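Local coordinates for uncharacterized protein (Dyadobacter fermentans, PDB 3MFN) that is of unknown function but folds as a compact, mostly helical member of the DUF5618 family and pairs with a second copy of itself, at residues 36-41 with 78-83; 43-48 with 67-72; 58-63 with 130-135. All coordinates share one frame; numbering follows the deposited sequence.

Contact 1. Residues 36-41 with 78-83; sequences IEAKRY and LFALDH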
# COMPACT_ATOMS: atom_id res chain seq x y z
N ILE A 36 12.87 -1.40 -22.46
CA ILE A 36 13.51 -0.11 -22.25
C ILE A 36 12.49 0.99 -22.03
O ILE A 36 12.63 1.82 -21.12
CB ILE A 36 14.41 0.20 -23.41
CG1 ILE A 36 15.69 -0.63 -23.25
CG2 ILE A 36 14.72 1.71 -23.51
CD1 ILE A 36 15.53 -2.16 -23.39
N GLU A 37 11.47 1.02 -22.87
CA GLU A 37 10.42 2.02 -22.77
C GLU A 37 9.67 1.90 -21.38
O GLU A 37 9.43 2.93 -20.74
CB GLU A 37 9.51 1.93 -24.00
CG GLU A 37 8.21 2.74 -23.96
CD GLU A 37 8.40 4.23 -24.33
OE1 GLU A 37 9.53 4.74 -24.26
OE2 GLU A 37 7.39 4.88 -24.67
N ALA A 38 9.41 0.67 -20.91
CA ALA A 38 8.86 0.41 -19.59
C ALA A 38 9.68 1.06 -18.50
O ALA A 38 9.13 1.73 -17.61
CB ALA A 38 8.71 -1.09 -19.34
N LYS A 39 11.00 0.93 -18.60
CA LYS A 39 11.91 1.51 -17.63
C LYS A 39 11.94 3.04 -17.77
O LYS A 39 12.16 3.70 -16.77
CB LYS A 39 13.33 0.97 -17.76
CG LYS A 39 13.44 -0.50 -17.49
CD LYS A 39 14.80 -1.00 -17.78
CE LYS A 39 14.88 -2.52 -17.60
NZ LYS A 39 16.20 -3.00 -18.01
N ARG A 40 11.73 3.57 -18.98
CA ARG A 40 11.62 5.01 -19.13
C ARG A 40 10.41 5.54 -18.36
O ARG A 40 10.50 6.57 -17.74
CB ARG A 40 11.62 5.42 -20.60
CG ARG A 40 12.97 5.13 -21.33
CD ARG A 40 14.18 5.67 -20.55
NE ARG A 40 14.04 7.11 -20.26
CZ ARG A 40 14.65 8.09 -20.92
NH1 ARG A 40 14.40 9.34 -20.57
NH2 ARG A 40 15.51 7.82 -21.91
N TYR A 41 9.29 4.81 -18.37
CA TYR A 41 8.09 5.21 -17.63
C TYR A 41 8.40 5.19 -16.13
O TYR A 41 8.05 6.12 -15.39
CB TYR A 41 6.90 4.27 -17.89
CG TYR A 41 6.08 4.47 -19.13
CD1 TYR A 41 4.76 4.83 -19.05
CD2 TYR A 41 6.60 4.21 -20.41
CE1 TYR A 41 3.97 4.97 -20.16
CE2 TYR A 41 5.78 4.36 -21.60
CZ TYR A 41 4.46 4.74 -21.43
OH TYR A 41 3.58 4.89 -22.46
N LEU A 78 2.50 -2.15 -17.23
CA LEU A 78 1.56 -2.62 -18.26
C LEU A 78 2.16 -2.65 -19.67
O LEU A 78 1.93 -3.59 -20.42
CB LEU A 78 0.24 -1.83 -18.25
CG LEU A 78 -0.58 -1.86 -16.95
CD1 LEU A 78 -2.01 -1.37 -17.16
CD2 LEU A 78 -0.59 -3.30 -16.23
N PHE A 79 2.97 -1.65 -20.01
CA PHE A 79 3.62 -1.60 -21.30
C PHE A 79 4.51 -2.85 -21.55
O PHE A 79 4.37 -3.54 -22.58
CB PHE A 79 4.40 -0.29 -21.42
CG PHE A 79 4.82 0.02 -22.83
CD1 PHE A 79 5.96 -0.56 -23.36
CD2 PHE A 79 4.08 0.89 -23.61
CE1 PHE A 79 6.34 -0.28 -24.68
CE2 PHE A 79 4.45 1.19 -24.92
CZ PHE A 79 5.58 0.58 -25.47
N ALA A 80 5.35 -3.20 -20.58
CA ALA A 80 6.12 -4.43 -20.66
C ALA A 80 5.19 -5.63 -20.77
O ALA A 80 5.38 -6.44 -21.65
CB ALA A 80 7.09 -4.59 -19.44
N LEU A 81 4.16 -5.71 -19.92
CA LEU A 81 3.22 -6.83 -19.98
C LEU A 81 2.46 -6.96 -21.30
O LEU A 81 2.28 -8.07 -21.82
CB LEU A 81 2.26 -6.85 -18.78
CG LEU A 81 2.93 -7.03 -17.39
CD1 LEU A 81 1.94 -6.90 -16.25
CD2 LEU A 81 3.66 -8.39 -17.27
N ASP A 82 2.03 -5.83 -21.86
CA ASP A 82 1.25 -5.82 -23.10
C ASP A 82 2.10 -6.33 -24.23
O ASP A 82 1.60 -7.02 -25.14
CB ASP A 82 0.78 -4.41 -23.44
CG ASP A 82 -0.36 -3.96 -22.56
OD1 ASP A 82 -1.01 -4.84 -22.02
OD2 ASP A 82 -0.60 -2.74 -22.41
N HIS A 83 3.39 -5.98 -24.18
CA HIS A 83 4.29 -6.42 -25.21
C HIS A 83 4.56 -7.91 -25.10
O HIS A 83 4.66 -8.56 -26.08
CB HIS A 83 5.63 -5.65 -25.24
CG HIS A 83 6.50 -6.07 -26.40
ND1 HIS A 83 6.47 -5.42 -27.62
CD2 HIS A 83 7.38 -7.08 -26.53
CE1 HIS A 83 7.30 -6.02 -28.45
NE2 HIS A 83 7.87 -7.03 -27.81

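Contact 2. Residues 43-48 with 67-72; sequences NNAKDI and KMAGHT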
# COMPACT_ATOMS: atom_id res chain seq x y z
N ASN A 43 11.33 5.37 -14.51
CA ASN A 43 12.25 6.43 -14.13
C ASN A 43 11.69 7.79 -14.27
O ASN A 43 11.99 8.70 -13.42
CB ASN A 43 13.57 6.28 -14.91
CG ASN A 43 14.35 5.03 -14.44
OD1 ASN A 43 14.37 4.74 -13.22
ND2 ASN A 43 14.93 4.28 -15.37
N ASN A 44 10.83 7.99 -15.27
CA ASN A 44 10.11 9.26 -15.34
C ASN A 44 9.30 9.44 -14.08
O ASN A 44 9.28 10.51 -13.53
CB ASN A 44 9.15 9.33 -16.54
CG ASN A 44 9.83 9.67 -17.85
OD1 ASN A 44 9.15 9.86 -18.84
ND2 ASN A 44 11.14 9.77 -17.86
N ALA A 45 8.60 8.39 -13.66
CA ALA A 45 7.82 8.41 -12.44
C ALA A 45 8.66 8.78 -11.21
O ALA A 45 8.24 9.58 -10.37
CB ALA A 45 7.09 7.06 -12.21
N LYS A 46 9.85 8.21 -11.09
CA LYS A 46 10.73 8.58 -9.95
C LYS A 46 11.15 10.04 -10.06
O LYS A 46 11.21 10.76 -9.05
CB LYS A 46 11.95 7.67 -9.95
CG LYS A 46 11.60 6.21 -9.63
CD LYS A 46 12.86 5.33 -9.71
CE LYS A 46 12.54 3.89 -9.20
NZ LYS A 46 13.67 2.94 -9.54
N ASP A 47 11.41 10.52 -11.28
CA ASP A 47 11.83 11.91 -11.45
C ASP A 47 10.72 12.87 -11.07
O ASP A 47 10.98 13.93 -10.49
CB ASP A 47 12.28 12.22 -12.87
CG ASP A 47 13.63 11.59 -13.22
OD1 ASP A 47 14.41 11.23 -12.32
OD2 ASP A 47 13.93 11.54 -14.43
N ILE A 48 9.49 12.52 -11.43
CA ILE A 48 8.36 13.37 -11.09
C ILE A 48 8.26 13.48 -9.56
O ILE A 48 8.03 14.54 -9.00
CB ILE A 48 6.99 12.75 -11.68
CG1 ILE A 48 6.93 12.86 -13.21
CG2 ILE A 48 5.73 13.45 -11.00
CD1 ILE A 48 5.85 11.96 -13.78
N LYS A 67 -0.25 11.02 -7.80
CA LYS A 67 -1.15 10.37 -8.77
C LYS A 67 -0.53 10.15 -10.17
O LYS A 67 -0.57 9.05 -10.73
CB LYS A 67 -2.46 11.15 -8.90
CG LYS A 67 -3.32 11.05 -7.67
CD LYS A 67 -4.44 12.07 -7.69
CE LYS A 67 -5.33 11.97 -6.46
NZ LYS A 67 -6.30 13.10 -6.35
N MSE A 68 0.14 11.17 -10.68
CA MSE A 68 0.78 11.17 -11.98
C MSE A 68 1.91 10.20 -12.05
O MSE A 68 2.01 9.40 -13.01
CB MSE A 68 1.34 12.65 -12.20
CG MSE A 68 1.69 12.90 -13.56
SE MSE A 68 2.38 14.66 -13.89
CE MSE A 68 1.03 15.79 -13.17
N ALA A 69 2.72 10.20 -10.98
CA ALA A 69 3.81 9.26 -10.86
C ALA A 69 3.33 7.86 -10.76
O ALA A 69 3.87 6.97 -11.37
CB ALA A 69 4.75 9.57 -9.68
N GLY A 70 2.33 7.63 -9.93
CA GLY A 70 1.78 6.31 -9.86
C GLY A 70 1.26 5.77 -11.17
O GLY A 70 1.47 4.58 -11.50
N HIS A 71 0.48 6.59 -11.87
CA HIS A 71 -0.11 6.18 -13.12
C HIS A 71 0.99 5.85 -14.16
O HIS A 71 0.97 4.76 -14.82
CB HIS A 71 -1.02 7.26 -13.66
CG HIS A 71 -1.63 6.89 -14.95
ND1 HIS A 71 -2.55 5.87 -15.05
CD2 HIS A 71 -1.36 7.29 -16.22
CE1 HIS A 71 -2.86 5.69 -16.32
NE2 HIS A 71 -2.19 6.59 -17.04
N THR A 72 1.99 6.72 -14.21
CA THR A 72 3.09 6.56 -15.12
C THR A 72 3.89 5.27 -14.83
O THR A 72 4.18 4.45 -15.79
CB THR A 72 4.01 7.80 -15.08
OG1 THR A 72 3.24 8.93 -15.40
CG2 THR A 72 5.16 7.72 -16.12

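Contact 3. Residues 58-63 with 130-135; sequences GFYQDS and GDAEVV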
# COMPACT_ATOMS: atom_id res chain seq x y z
N GLY A 58 9.27 12.13 4.91
CA GLY A 58 9.03 10.82 4.34
C GLY A 58 7.68 10.67 3.60
O GLY A 58 7.34 9.57 3.21
N PHE A 59 6.91 11.75 3.44
CA PHE A 59 5.69 11.70 2.65
C PHE A 59 5.69 12.74 1.55
O PHE A 59 6.07 13.89 1.77
CB PHE A 59 4.48 11.89 3.54
CG PHE A 59 4.42 10.84 4.60
CD1 PHE A 59 3.83 9.62 4.35
CD2 PHE A 59 5.00 11.05 5.82
CE1 PHE A 59 3.81 8.64 5.34
CE2 PHE A 59 4.97 10.06 6.79
CZ PHE A 59 4.39 8.86 6.51
N TYR A 60 5.30 12.31 0.35
CA TYR A 60 5.13 13.20 -0.81
C TYR A 60 3.89 14.01 -0.54
O TYR A 60 2.88 13.45 -0.23
CB TYR A 60 5.01 12.38 -2.09
CG TYR A 60 6.29 11.67 -2.45
CD1 TYR A 60 7.42 12.36 -2.79
CD2 TYR A 60 6.39 10.31 -2.38
CE1 TYR A 60 8.61 11.70 -3.08
CE2 TYR A 60 7.54 9.68 -2.65
CZ TYR A 60 8.65 10.36 -3.00
OH TYR A 60 9.82 9.66 -3.32
N GLN A 61 3.99 15.34 -0.53
CA GLN A 61 2.86 16.20 -0.09
C GLN A 61 1.93 16.61 -1.23
O GLN A 61 0.83 17.08 -1.00
CB GLN A 61 3.37 17.51 0.57
CG GLN A 61 4.26 17.30 1.78
CD GLN A 61 3.50 16.63 2.94
OE1 GLN A 61 2.41 17.04 3.30
NE2 GLN A 61 4.12 15.63 3.55
N ASP A 62 2.41 16.56 -2.47
CA ASP A 62 1.55 17.02 -3.54
C ASP A 62 0.87 15.83 -4.26
O ASP A 62 1.50 15.18 -5.11
CB ASP A 62 2.35 17.87 -4.51
CG ASP A 62 1.45 18.58 -5.53
OD1 ASP A 62 0.32 18.13 -5.75
OD2 ASP A 62 1.86 19.60 -6.07
N SER A 63 -0.39 15.55 -3.90
CA SER A 63 -1.14 14.39 -4.40
C SER A 63 -1.27 14.34 -5.90
O SER A 63 -1.29 13.26 -6.51
CB SER A 63 -2.58 14.35 -3.79
OG SER A 63 -2.49 14.11 -2.44
N GLY A 130 1.40 9.07 -0.94
CA GLY A 130 2.79 8.73 -1.24
C GLY A 130 3.66 8.62 -0.01
O GLY A 130 4.31 9.59 0.38
N ASP A 131 3.70 7.44 0.57
CA ASP A 131 4.56 7.13 1.71
C ASP A 131 5.85 6.66 1.09
O ASP A 131 5.88 5.58 0.52
CB ASP A 131 3.82 6.06 2.57
CG ASP A 131 4.62 5.56 3.76
OD1 ASP A 131 5.87 5.43 3.63
OD2 ASP A 131 3.99 5.17 4.78
N ALA A 132 6.91 7.50 1.18
CA ALA A 132 8.06 7.33 0.31
C ALA A 132 8.69 5.97 0.46
O ALA A 132 9.08 5.37 -0.51
CB ALA A 132 9.11 8.47 0.53
N GLU A 133 8.78 5.45 1.68
CA GLU A 133 9.33 4.11 1.93
C GLU A 133 8.47 3.06 1.25
O GLU A 133 8.95 2.10 0.68
CB GLU A 133 9.36 3.74 3.44
CG GLU A 133 10.67 3.90 4.24
CD GLU A 133 10.63 3.15 5.63
OE1 GLU A 133 11.40 2.17 5.84
OE2 GLU A 133 9.79 3.53 6.48
N VAL A 134 7.17 3.20 1.39
CA VAL A 134 6.25 2.24 0.73
C VAL A 134 6.34 2.38 -0.82
O VAL A 134 6.43 1.40 -1.55
CB VAL A 134 4.83 2.46 1.20
CG1 VAL A 134 3.84 1.48 0.50
CG2 VAL A 134 4.76 2.28 2.70
N VAL A 135 6.33 3.61 -1.31
CA VAL A 135 6.51 3.88 -2.75
C VAL A 135 7.75 3.18 -3.31
O VAL A 135 7.69 2.50 -4.34
CB VAL A 135 6.57 5.41 -3.04
CG1 VAL A 135 7.01 5.69 -4.54
CG2 VAL A 135 5.18 6.14 -2.71
O HOH W 1 8.25 7.24 4.15
O HOH W 2 1.33 11.26 0.66
O HOH W 3 9.95 7.11 -3.02

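Contact 1. Residues 36-41 with 78-83
A38 and A80 have the nearest CA atoms across residues 36-41 and 78-83, 5.7 Å apart. The two helical segments run nearly antiparallel, at 162°, with their axes 8.6 Å from each other. Both segments are turns of an antiparallel helical hairpin, built from helices 34-52 and 63-85, and lie far from its connection. Alanine suits the meeting point: the two methyl carbons, A38 CB and A80 CB, touch at 3.9 Å, and two side chains this small allow so close an approach. A38 also packs on I146 of helix 132-153, so this alanine faces two helices at once. Beside the alanines, F79 reaches across to the other helix. Its CG stands anti to the backbone N (chi1 -165°), which carries the ring over to E37. There E37, bent at chi2, lays its aliphatic CG over one face of the F79 ring, 3.9 Å from the centroid, a CH-pi contact. A glutamate suits this edge because its methylenes can lie on the aromatic face while the carboxylate ends the chain beyond them. Y41 meets F79 obliquely, with ring planes 31° apart and its OH 4.2 Å from F79 CD2.

Contact 2. Residues 43-48 with 67-72
A45 and A69 face each other across the helices, each offering just a methyl, and each methyl comes closest to the carbonyl oxygen of the other. A45 CB presses on A69 O at 3.3 Å, and A69 CB lies 3.6 Å from A45 O in the reciprocal contact; the two CB atoms, A45 CB and A69 CB, also touch, more loosely, at 4.3 Å. This mutual fit is possible because both residues are alanine, and it draws their CA atoms to 4.4 Å.

Beside the alanines, I48 spreads its two branches over three residues of the other helix. With CG1 anti to the carbonyl carbon (chi1 -70°) and the chain then extended, CD1 reaches forward to the CG methylene of selenomethionine M68 at 4.3 Å and comes near T72 OG1, while the CG2 branch rests against A69 CB at 4.2 Å. A beta-branched aliphatic suits this spot, since one branch can pack on the alanine and the other on the stem of M68. I48 also touches Y65, on the same partner helix.

T72 presents different ends to different neighbours. Its methyl CG2 lies by the CB of N44, and its CB by that of A45. The hydroxyl OG1 instead turns back to its own helix and donates to M68 O at 2.7 Å, tilted from the carbonyl plane; T72 N reaches the same oxygen from the opposite face. The threonine thus keeps its polar atom bonded while showing carbon to the interface.

Segment axes only 8.3 Å apart and 169° from parallel, with small residues at the seam, are typical of a close-packed antiparallel helical hairpin, reminiscent of an Alacoil, the close antiparallel pairing with alanines at the interface.

Contact 3. Residues 58-63 with 130-135
F59 and D131 form a single antiparallel bridge as a non-hydrogen-bonded pair, flanked by A132 N to G58 O and Y60 N to G130 O, both 2.9 Å and nearly straight. The F59 ring runs alongside the D131 side chain, ring and carboxylate planes 68° apart, F59 CE1 3.5 Å from D131 OD2. D131 is the N-cap of helix 132-153: its OD1 takes a weak bond from V134 N, whereas OD2 makes a salt bridge to R141 and a hydrogen bond with S115 of the second subunit. Strand 59-60, half of the small beta-hairpin between helices 34-52 and 63-85, is thereby stitched to the start of the last helix. G58 has a positive phi (84°), where a CB would collide with the carbonyl oxygen before it. With CG anti to the carbonyl carbon (chi1 -67°), Y60 brings CE2 3.7 Å from A132 CB, with V135 CG2 at the ring's edge. Water 3 donates to A132 O and lies 2.6 Å from Y60 OH. With an alanine in place of Y60, a gap would probably open beside A132 and V135, and water 3 would lose its hydroxyl partner. Glycine suits position 130, because a CB there would press on Y60 CD2.

Contacts 1 and 2 are two stations of one helical hairpin, both joining helix 34-52 to helix 63-85, with centres about 13 Å apart; contact 2, nearer the turn, is nested along the chain within the loop that contact 1 closes. They touch where Y41 CD1 packs on T72 O. Contact 3 crosses both in sequence, tying the hairpin's connection to the start of helix 132-153. Its centre lies about 12 Å from that of contact 2, on the same side of the chain's centre, but about 23 Å from contact 1, on the opposite side. The last helix is thus fastened at its start, where the second subunit also binds, and runs back to meet contact 1 through A38.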